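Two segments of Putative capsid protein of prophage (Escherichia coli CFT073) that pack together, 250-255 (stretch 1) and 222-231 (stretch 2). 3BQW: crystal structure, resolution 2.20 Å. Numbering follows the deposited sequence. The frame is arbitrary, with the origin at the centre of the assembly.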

# COMPACT_ATOMS: atom_id res chain seq x y z
N PHE A 250 14.10 -4.39 -9.55
CA PHE A 250 15.16 -4.86 -8.71
C PHE A 250 16.47 -4.69 -9.46
O PHE A 250 16.62 -5.18 -10.57
CB PHE A 250 14.97 -6.33 -8.31
CG PHE A 250 15.91 -6.75 -7.22
CD1 PHE A 250 15.56 -6.59 -5.90
CD2 PHE A 250 17.15 -7.26 -7.52
CE1 PHE A 250 16.43 -6.94 -4.89
CE2 PHE A 250 18.02 -7.62 -6.52
CZ PHE A 250 17.67 -7.45 -5.20
N LYS A 251 17.40 -3.98 -8.84
CA LYS A 251 18.64 -3.56 -9.49
C LYS A 251 19.85 -4.41 -9.14
O LYS A 251 20.81 -4.43 -9.91
CB LYS A 251 18.93 -2.09 -9.14
CG LYS A 251 17.93 -1.12 -9.71
CD LYS A 251 17.85 -1.25 -11.23
CE LYS A 251 16.92 -0.24 -11.79
NZ LYS A 251 16.70 -0.40 -13.22
N GLY A 252 19.83 -5.06 -7.99
CA GLY A 252 21.00 -5.77 -7.51
C GLY A 252 21.28 -5.46 -6.06
O GLY A 252 20.38 -5.11 -5.32
N TYR A 253 22.55 -5.59 -5.68
CA TYR A 253 22.98 -5.44 -4.30
C TYR A 253 24.18 -4.52 -4.19
O TYR A 253 24.97 -4.39 -5.14
CB TYR A 253 23.33 -6.81 -3.69
CG TYR A 253 22.15 -7.75 -3.57
CD1 TYR A 253 21.44 -7.86 -2.37
CD2 TYR A 253 21.72 -8.50 -4.65
CE1 TYR A 253 20.35 -8.73 -2.25
CE2 TYR A 253 20.63 -9.36 -4.56
CZ TYR A 253 19.95 -9.48 -3.36
OH TYR A 253 18.89 -10.35 -3.30
N LEU A 254 24.29 -3.87 -3.04
CA LEU A 254 25.45 -3.08 -2.65
C LEU A 254 25.90 -3.67 -1.32
O LEU A 254 25.49 -3.23 -0.27
CB LEU A 254 25.03 -1.61 -2.53
CG LEU A 254 26.02 -0.47 -2.36
CD1 LEU A 254 27.17 -0.55 -3.40
CD2 LEU A 254 25.25 0.88 -2.46
N GLY A 255 26.72 -4.71 -1.38
CA GLY A 255 27.03 -5.47 -0.17
C GLY A 255 25.79 -6.27 0.19
O GLY A 255 25.29 -7.00 -0.64
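Stretch 2 222-231: KFRELYDLSR

Stretch 1 runs as a β-strand from Phe250 to Leu254 and ends in a loop residue, Gly255. Stretch 2 begins in a helix that started earlier in the chain and includes Lys222 to Arg224; it continues through Tyr227 and Asp228 in extended conformation, turns at Leu229 (phi/psi -56/-25°), and is extended again at Ser230 and Arg231. The helix axis lies nearly perpendicular to the strand, at 94°, with a closest approach of 9.5 Å. Beyond it the chain swings alongside the strand in the opposite direction, so that Leu254 lies nearest Tyr227, Tyr253 nearest Asp228 and Gly252 nearest Leu229, with CA atoms 5.8, 5.2 and 4.4 Å apart.

A single antiparallel bridge joins the backbones: Tyr253 N donates to Asp228 O at 3.0 Å, and Asp228 N to Tyr253 O at 3.1 Å. The close approach at Gly252 depends on its lack of a side chain. Its CA makes a CA-H...O contact of 3.2 Å with Asp228 O, and a CB there would clash with that oxygen; phi of 133° and psi of -154° independently call for glycine.

Side chains add contacts along the strand. Leu254 packs apolar surface against Leu226 and Phe223, its CD1 3.7 Å from Leu226 CB and its CD2 4.4 Å from Phe223 CE1, at the edge of the phenyl ring. The CA-to-CB bond of Tyr227 points away, yet its long side chain returns so that OH donates to Lys251 O at 2.9 Å. At the far end, Arg231 combines aliphatic length with a polar tip: CB lies 3.6 Å from Phe250 CE2, the guanidinium turns one face to the Phe250 ring, and NH1 makes a weak hydrogen bond to Phe250 O at 2.8 Å. The Tyr253 ring meets Ser230 O edge-on, CD2 to O being 3.6 Å. Asp228 steadies the turn that follows, its OD1 accepting from Ser230 N at 3.2 Å.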

# COMPACT_ATOMS: atom_id res chain seq x y z
N LYS A 222 31.97 5.67 -8.70
CA LYS A 222 32.31 4.84 -7.55
C LYS A 222 31.14 3.99 -7.10
O LYS A 222 31.35 2.94 -6.49
CB LYS A 222 32.84 5.70 -6.40
CG LYS A 222 34.08 6.54 -6.75
CD LYS A 222 35.19 5.69 -7.32
CE LYS A 222 36.48 6.50 -7.50
NZ LYS A 222 37.36 5.83 -8.50
N PHE A 223 29.91 4.40 -7.39
CA PHE A 223 28.79 3.48 -7.22
C PHE A 223 28.86 2.35 -8.25
O PHE A 223 28.69 1.19 -7.90
CB PHE A 223 27.43 4.19 -7.28
CG PHE A 223 26.30 3.26 -7.53
CD1 PHE A 223 25.85 2.42 -6.52
CD2 PHE A 223 25.73 3.15 -8.79
CE1 PHE A 223 24.82 1.51 -6.76
CE2 PHE A 223 24.68 2.25 -9.03
CZ PHE A 223 24.24 1.44 -8.02
N ARG A 224 29.10 2.70 -9.52
CA ARG A 224 29.14 1.71 -10.61
C ARG A 224 30.15 0.59 -10.38
O ARG A 224 29.90 -0.56 -10.71
CB ARG A 224 29.49 2.38 -11.93
CG ARG A 224 28.54 3.46 -12.35
CD ARG A 224 29.02 4.09 -13.65
NE ARG A 224 28.04 5.04 -14.16
CZ ARG A 224 28.07 5.60 -15.36
NH1 ARG A 224 29.03 5.31 -16.23
NH2 ARG A 224 27.10 6.46 -15.70
N GLU A 225 31.31 0.96 -9.82
CA GLU A 225 32.38 0.01 -9.51
C GLU A 225 32.00 -1.00 -8.40
O GLU A 225 32.55 -2.10 -8.35
CB GLU A 225 33.64 0.78 -9.13
CG GLU A 225 34.26 1.58 -10.31
CD GLU A 225 35.40 2.55 -9.90
OE1 GLU A 225 35.71 2.66 -8.67
OE2 GLU A 225 35.98 3.19 -10.82
N LEU A 226 31.07 -0.62 -7.51
CA LEU A 226 30.61 -1.50 -6.41
C LEU A 226 29.26 -2.13 -6.71
O LEU A 226 28.89 -3.12 -6.08
CB LEU A 226 30.48 -0.71 -5.10
CG LEU A 226 31.76 -0.13 -4.50
CD1 LEU A 226 31.45 0.68 -3.25
CD2 LEU A 226 32.76 -1.24 -4.22
N TYR A 227 28.53 -1.54 -7.64
CA TYR A 227 27.19 -1.99 -8.04
C TYR A 227 27.23 -3.44 -8.53
O TYR A 227 27.93 -3.77 -9.50
CB TYR A 227 26.63 -1.04 -9.13
CG TYR A 227 25.32 -1.43 -9.81
CD1 TYR A 227 24.32 -2.12 -9.13
CD2 TYR A 227 25.08 -1.07 -11.14
CE1 TYR A 227 23.13 -2.46 -9.77
CE2 TYR A 227 23.90 -1.40 -11.78
CZ TYR A 227 22.91 -2.10 -11.09
OH TYR A 227 21.71 -2.43 -11.74
N ASP A 228 26.47 -4.30 -7.86
CA ASP A 228 26.42 -5.73 -8.15
C ASP A 228 25.07 -6.08 -8.76
O ASP A 228 24.12 -6.41 -8.04
CB ASP A 228 26.67 -6.50 -6.86
CG ASP A 228 26.97 -7.96 -7.10
OD1 ASP A 228 26.65 -8.49 -8.19
OD2 ASP A 228 27.53 -8.56 -6.16
N LEU A 229 25.01 -6.01 -10.10
CA LEU A 229 23.82 -6.35 -10.89
C LEU A 229 23.30 -7.78 -10.65
O LEU A 229 22.12 -8.05 -10.86
CB LEU A 229 24.11 -6.14 -12.39
CG LEU A 229 22.99 -6.38 -13.43
CD1 LEU A 229 21.85 -5.38 -13.29
CD2 LEU A 229 23.55 -6.35 -14.86
N SER A 230 24.18 -8.69 -10.22
CA SER A 230 23.79 -10.09 -9.99
C SER A 230 22.69 -10.24 -8.95
O SER A 230 22.68 -9.56 -7.92
CB SER A 230 24.99 -10.93 -9.54
OG SER A 230 24.60 -11.80 -8.49
N ARG A 231 21.76 -11.15 -9.22
CA ARG A 231 20.69 -11.48 -8.27
C ARG A 231 19.99 -12.78 -8.67
O ARG A 231 20.15 -13.24 -9.81
CB ARG A 231 19.67 -10.34 -8.17
CG ARG A 231 19.74 -9.30 -9.27
CD ARG A 231 19.42 -9.87 -10.65
NE ARG A 231 18.16 -9.34 -11.12
CZ ARG A 231 17.97 -8.07 -11.49
NH1 ARG A 231 16.76 -7.69 -11.87
NH2 ARG A 231 18.98 -7.19 -11.48